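Local atomic coordinates of gamma-glutamyl-gamma-aminobutyraldehyde dehydrogenase (Burkholderia cenocepacia, PDB entry 4LIH), a protein that probably oxidises aldehydes such as gamma-glutamyl-gamma-aminobutyraldehyde to the corresponding carboxylic acids, with NAD(P)+ as the electron acceptor. Residues A300-M305 with R334-G339; A378-E383 with Y388-V393. All blocks are in the same frame, centred on the assembly; numbering follows the deposited sequence.

Interaction 1: A300-M305 with R334-G339; sequences AIFYNM and RAYVPG
F302 and Y336 carry this contact, their CA atoms 6.8 Å apart where the C-terminal end of helix 290-302 faces the loop that follows helix 319-333. The backbones stay well separated, and the gap is bridged by two aromatic side chains that cross at about a right angle. The methylene of F302 does most of the touching: its CB sits over one face of the Y336 ring, 3.7 Å from the centroid and 20° off the ring normal, in a CH-pi contact. The approach is offset toward the CD2 rim, with F302 CB 3.5 Å from Y336 CD2. Beyond CB the phenyl group of F302 turns away, CG lying anti to its own carbonyl carbon (chi1 -56°), which leaves the two rings obliquely disposed, with centroids 5.6 Å apart and planes at 57°. They meet most closely where F302 CD2 comes to 4.0 Å from Y336 CD1. A methyl of the preceding residue, I301 CG2, lies 3.4 Å above the centre of the F302 ring, packing a branched aliphatic group against an aromatic face. Tyrosine suits its place on the loop: the flat ring offers a face to F302 CB, while a phenol tolerates a partly exposed site better than a phenyl would. The helix stops here: Y303 is the first residue to leave helical phi/psi, and its backbone N lies 4.0 Å from Y336 CE2. M305 N then makes a weak hydrogen bond back to F302 O. The CB of Y303 points away from the loop, and its side chain touches D123 and V127 of helix 121-142. Strand 388-395 also borders the pair: F302 rests on P391 and V393, and Y336 on P391.

Interaction 2: A378-E383 with Y388-V393; sequences ARVNAE and YVEPTV
A378 and E390 grip each other through two hydrogen bonds that run in opposite directions. E390 N gives a nearly straight bond of 3.0 Å to A378 O (174° at the hydrogen), while A378 N donates to the side-chain oxygen E390 OE1 at 2.9 Å, a more bent bond that meets the carboxylate on its anti side and tilted out of the carboxylate plane. Glutamate suits this place because, with CG anti to its own carbonyl carbon (chi1 -65°) and the chain extended beyond it, E390 runs alongside A378 and brings OE1 to a backbone N-H. Further along, V380 N bonds to Y388 O at 3.0 Å. A water extends the pairing: it donates to V380 O and accepts from Y388 N and from R379 NE, the last at the edge of the guanidinium group. These bonds join the arms of a beta hairpin, a short, weakly bonded strand 379-380 running antiparallel to the start of strand 388-395, with R379 and V389 as a non-hydrogen-bonded pair. R379 and V389 lie on one face; V380 and Y388 occupy the other, where V380 CG2 touches Y388 CB at 3.8 Å and V380 CG1 packs on E390 CG. N381 CB lies obliquely against the Y388 ring, nearest its CD2, while the Y388 hydroxyl is hydrogen-bonded to I51 O. V389, a compact beta-branched residue, packs on L357, L361 and I364 of helix 354-370.

From the N terminus, the chain leaves helix 290-302, passes through strand 314-318 and helix 319-333, and returns at 334-339, where interaction 1 closes this excursion of 28 intervening residues. It then runs through helix 354-370 and strand 372-375 before interaction 2 closes a much shorter loop, with four residues between 378-383 and 388-393. The two contacts are in series, neither nested nor crossed, yet they touch, their centres about 10 Å apart. Y336 O approaches P391 CD, and P338 packs on V380 and V389 O. Strand 388-395 thus receives both the hairpin arm and the loop that follows helix 319-333.

Interaction 1: A300-M305 with R334-G339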
loop_
_atom_site.group_PDB
_atom_site.type_symbol
_atom_site.label_atom_id
_atom_site.label_comp_id
_atom_site.label_asym_id
_atom_site.label_seq_id
_atom_site.Cartn_x
_atom_site.Cartn_y
_atom_site.Cartn_z
ATOM N N ALA A 300 -22.704 -21.371 -15.256
ATOM C CA ALA A 300 -21.802 -21.596 -14.145
ATOM C C ALA A 300 -21.420 -23.061 -14.036
ATOM O O ALA A 300 -20.454 -23.380 -13.412
ATOM C CB ALA A 300 -22.441 -21.106 -12.847
ATOM N N ILE A 301 -22.234 -23.938 -14.595
ATOM C CA ILE A 301 -22.069 -25.384 -14.466
ATOM C C ILE A 301 -21.872 -26.081 -15.781
ATOM O O ILE A 301 -21.404 -27.189 -15.802
ATOM C CB ILE A 301 -23.282 -26.008 -13.688
ATOM C CG1 ILE A 301 -23.102 -27.512 -13.402
ATOM C CG2 ILE A 301 -24.630 -25.777 -14.411
ATOM C CD1 ILE A 301 -21.772 -27.854 -12.698
ATOM N N PHE A 302 -22.252 -25.451 -16.896
ATOM C CA PHE A 302 -22.148 -26.108 -18.185
ATOM C C PHE A 302 -21.035 -25.543 -19.054
ATOM O O PHE A 302 -20.583 -26.245 -19.951
ATOM C CB PHE A 302 -23.510 -26.059 -18.931
ATOM C CG PHE A 302 -24.663 -26.644 -18.147
ATOM C CD1 PHE A 302 -24.517 -27.779 -17.397
ATOM C CD2 PHE A 302 -25.906 -26.049 -18.192
ATOM C CE1 PHE A 302 -25.575 -28.310 -16.670
ATOM C CE2 PHE A 302 -26.943 -26.565 -17.477
ATOM C CZ PHE A 302 -26.779 -27.715 -16.721
ATOM N N TYR A 303 -20.590 -24.313 -18.789
ATOM C CA TYR A 303 -19.402 -23.751 -19.422
ATOM C C TYR A 303 -18.157 -24.657 -19.235
ATOM O O TYR A 303 -17.882 -25.134 -18.152
ATOM C CB TYR A 303 -19.072 -22.328 -18.915
ATOM C CG TYR A 303 -17.869 -21.788 -19.668
ATOM C CD1 TYR A 303 -18.032 -21.263 -20.927
ATOM C CD2 TYR A 303 -16.592 -21.830 -19.147
ATOM C CE1 TYR A 303 -16.970 -20.792 -21.660
ATOM C CE2 TYR A 303 -15.509 -21.354 -19.892
ATOM C CZ TYR A 303 -15.751 -20.843 -21.155
ATOM O OH TYR A 303 -14.808 -20.362 -21.985
ATOM N N ASN A 304 -17.413 -24.873 -20.307
ATOM C CA ASN A 304 -16.293 -25.823 -20.300
ATOM C C ASN A 304 -16.670 -27.208 -19.819
ATOM O O ASN A 304 -15.921 -27.895 -19.148
ATOM C CB ASN A 304 -15.152 -25.276 -19.446
ATOM C CG ASN A 304 -13.820 -25.731 -19.929
ATOM O OD1 ASN A 304 -13.514 -25.587 -21.091
ATOM N ND2 ASN A 304 -13.022 -26.303 -19.042
ATOM N N MET A 305 -17.885 -27.612 -20.142
ATOM C CA MET A 305 -18.375 -28.931 -19.764
ATOM C C MET A 305 -18.429 -29.221 -18.252
ATOM O O MET A 305 -18.305 -30.367 -17.850
ATOM C CB MET A 305 -17.511 -30.007 -20.444
ATOM C CG MET A 305 -17.499 -29.937 -21.973
ATOM S SD MET A 305 -16.595 -28.556 -22.785
ATOM C CE MET A 305 -14.898 -29.117 -22.733
ATOM N N ARG A 334 -30.613 -25.741 -22.703
ATOM C CA ARG A 334 -30.721 -26.136 -24.116
ATOM C C ARG A 334 -29.569 -25.662 -24.988
ATOM O O ARG A 334 -29.127 -26.423 -25.863
ATOM C CB ARG A 334 -32.063 -25.690 -24.737
ATOM N N ALA A 335 -29.073 -24.451 -24.770
ATOM C CA ALA A 335 -27.962 -23.935 -25.585
ATOM C C ALA A 335 -26.699 -24.778 -25.450
ATOM O O ALA A 335 -25.737 -24.611 -26.216
ATOM C CB ALA A 335 -27.651 -22.510 -25.188
ATOM N N TYR A 336 -26.664 -25.641 -24.435
ATOM C CA TYR A 336 -25.463 -26.415 -24.143
ATOM C C TYR A 336 -25.609 -27.856 -24.584
ATOM O O TYR A 336 -25.075 -28.752 -23.939
ATOM C CB TYR A 336 -25.136 -26.377 -22.663
ATOM C CG TYR A 336 -24.832 -25.023 -22.153
ATOM C CD1 TYR A 336 -25.824 -24.194 -21.697
ATOM C CD2 TYR A 336 -23.532 -24.553 -22.140
ATOM C CE1 TYR A 336 -25.535 -22.922 -21.225
ATOM C CE2 TYR A 336 -23.239 -23.294 -21.668
ATOM C CZ TYR A 336 -24.238 -22.488 -21.201
ATOM O OH TYR A 336 -23.903 -21.232 -20.751
ATOM N N VAL A 337 -26.312 -28.092 -25.680
ATOM C CA VAL A 337 -26.375 -29.461 -26.222
ATOM C C VAL A 337 -25.003 -29.744 -26.787
ATOM O O VAL A 337 -24.471 -28.905 -27.505
ATOM C CB VAL A 337 -27.449 -29.576 -27.327
ATOM N N PRO A 338 -24.394 -30.897 -26.465
ATOM C CA PRO A 338 -23.001 -31.116 -26.943
ATOM C C PRO A 338 -22.895 -31.089 -28.433
ATOM O O PRO A 338 -23.867 -31.378 -29.122
ATOM C CB PRO A 338 -22.656 -32.517 -26.448
ATOM C CG PRO A 338 -23.600 -32.776 -25.335
ATOM C CD PRO A 338 -24.869 -32.035 -25.675
ATOM N N GLY A 339 -21.736 -30.710 -28.943
ATOM C CA GLY A 339 -21.504 -30.732 -30.386
ATOM C C GLY A 339 -20.017 -30.729 -30.626
ATOM O O GLY A 339 -19.225 -30.733 -29.664
#

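Interaction 2: A378-E383 with Y388-V393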
loop_
_atom_site.group_PDB
_atom_site.type_symbol
_atom_site.label_atom_id
_atom_site.label_comp_id
_atom_site.label_asym_id
_atom_site.label_seq_id
_atom_site.Cartn_x
_atom_site.Cartn_y
_atom_site.Cartn_z
ATOM N N ALA A 378 -27.964 -38.035 -20.221
ATOM C CA ALA A 378 -27.551 -39.111 -21.145
ATOM C C ALA A 378 -26.187 -38.848 -21.804
ATOM O O ALA A 378 -25.870 -37.707 -22.133
ATOM C CB ALA A 378 -28.608 -39.268 -22.235
ATOM N N ARG A 379 -25.379 -39.899 -21.974
ATOM C CA ARG A 379 -24.314 -39.872 -22.945
ATOM C C ARG A 379 -24.892 -39.631 -24.344
ATOM O O ARG A 379 -25.976 -40.126 -24.660
ATOM C CB ARG A 379 -23.526 -41.179 -22.937
ATOM C CG ARG A 379 -22.390 -41.187 -23.952
ATOM C CD ARG A 379 -21.557 -42.444 -23.859
ATOM N NE ARG A 379 -20.363 -42.375 -24.711
ATOM C CZ ARG A 379 -19.353 -43.243 -24.680
ATOM N NH1 ARG A 379 -19.388 -44.277 -23.839
ATOM N NH2 ARG A 379 -18.308 -43.099 -25.499
ATOM N N VAL A 380 -24.163 -38.887 -25.175
ATOM C CA VAL A 380 -24.565 -38.652 -26.566
ATOM C C VAL A 380 -23.393 -38.818 -27.546
ATOM O O VAL A 380 -22.226 -38.867 -27.149
ATOM C CB VAL A 380 -25.238 -37.275 -26.754
ATOM C CG1 VAL A 380 -26.665 -37.269 -26.204
ATOM C CG2 VAL A 380 -24.439 -36.189 -26.088
ATOM N N ASN A 381 -23.725 -38.981 -28.826
ATOM C CA ASN A 381 -22.725 -39.025 -29.883
ATOM C C ASN A 381 -21.580 -40.005 -29.685
ATOM O O ASN A 381 -20.440 -39.738 -30.090
ATOM C CB ASN A 381 -22.164 -37.616 -30.095
ATOM C CG ASN A 381 -23.260 -36.589 -30.302
ATOM O OD1 ASN A 381 -24.060 -36.725 -31.213
ATOM N ND2 ASN A 381 -23.298 -35.563 -29.460
ATOM N N ALA A 382 -21.888 -41.147 -29.085
ATOM C CA ALA A 382 -20.887 -42.183 -28.842
ATOM C C ALA A 382 -20.223 -42.613 -30.151
ATOM O O ALA A 382 -19.029 -42.936 -30.174
ATOM C CB ALA A 382 -21.513 -43.381 -28.160
ATOM N N GLU A 383 -21.019 -42.602 -31.232
ATOM C CA GLU A 383 -20.564 -43.032 -32.562
ATOM C C GLU A 383 -19.430 -42.194 -33.169
ATOM O O GLU A 383 -18.723 -42.672 -34.062
ATOM C CB GLU A 383 -21.750 -43.090 -33.542
ATOM C CG GLU A 383 -22.305 -41.744 -34.026
ATOM C CD GLU A 383 -23.105 -40.969 -32.982
ATOM O OE1 GLU A 383 -23.536 -41.569 -31.967
ATOM O OE2 GLU A 383 -23.293 -39.744 -33.185
ATOM N N TYR A 388 -19.031 -37.314 -24.869
ATOM C CA TYR A 388 -20.060 -36.262 -24.819
ATOM C C TYR A 388 -21.211 -36.679 -23.893
ATOM O O TYR A 388 -21.613 -37.836 -23.894
ATOM C CB TYR A 388 -20.617 -35.993 -26.205
ATOM C CG TYR A 388 -19.606 -35.531 -27.232
ATOM C CD1 TYR A 388 -19.259 -34.187 -27.364
ATOM C CD2 TYR A 388 -19.001 -36.431 -28.056
ATOM C CE1 TYR A 388 -18.334 -33.772 -28.300
ATOM C CE2 TYR A 388 -18.083 -36.027 -29.020
ATOM C CZ TYR A 388 -17.726 -34.715 -29.119
ATOM O OH TYR A 388 -16.812 -34.332 -30.098
ATOM N N VAL A 389 -21.705 -35.730 -23.104
ATOM C CA VAL A 389 -22.772 -35.980 -22.121
ATOM C C VAL A 389 -23.611 -34.721 -22.083
ATOM O O VAL A 389 -23.090 -33.595 -22.158
ATOM C CB VAL A 389 -22.202 -36.438 -20.742
ATOM C CG1 VAL A 389 -21.287 -35.401 -20.134
ATOM C CG2 VAL A 389 -23.304 -36.823 -19.767
ATOM N N GLU A 390 -24.918 -34.904 -22.023
ATOM C CA GLU A 390 -25.846 -33.785 -21.977
ATOM C C GLU A 390 -25.678 -32.925 -20.712
ATOM O O GLU A 390 -25.305 -33.440 -19.658
ATOM C CB GLU A 390 -27.289 -34.270 -22.032
ATOM C CG GLU A 390 -27.708 -34.963 -23.308
ATOM C CD GLU A 390 -29.025 -35.710 -23.170
ATOM O OE1 GLU A 390 -29.339 -36.226 -22.073
ATOM O OE2 GLU A 390 -29.771 -35.728 -24.170
ATOM N N PRO A 391 -26.018 -31.621 -20.803
ATOM C CA PRO A 391 -26.106 -30.840 -19.551
ATOM C C PRO A 391 -27.250 -31.358 -18.687
ATOM O O PRO A 391 -28.381 -31.503 -19.169
ATOM C CB PRO A 391 -26.370 -29.423 -20.042
ATOM C CG PRO A 391 -27.101 -29.624 -21.332
ATOM C CD PRO A 391 -26.517 -30.858 -21.956
ATOM N N THR A 392 -26.942 -31.658 -17.420
ATOM C CA THR A 392 -27.821 -32.455 -16.570
ATOM C C THR A 392 -28.135 -31.724 -15.278
ATOM O O THR A 392 -27.231 -31.199 -14.638
ATOM C CB THR A 392 -27.138 -33.787 -16.260
ATOM O OG1 THR A 392 -26.915 -34.506 -17.498
ATOM C CG2 THR A 392 -27.944 -34.641 -15.331
ATOM N N VAL A 393 -29.409 -31.708 -14.895
ATOM C CA VAL A 393 -29.837 -31.054 -13.672
ATOM C C VAL A 393 -30.637 -32.026 -12.838
ATOM O O VAL A 393 -31.528 -32.684 -13.367
ATOM C CB VAL A 393 -30.719 -29.820 -13.991
ATOM C CG1 VAL A 393 -31.157 -29.111 -12.731
ATOM C CG2 VAL A 393 -29.986 -28.845 -14.900
HETATM O O HOH W 1 -19.675 -40.054 -26.233
#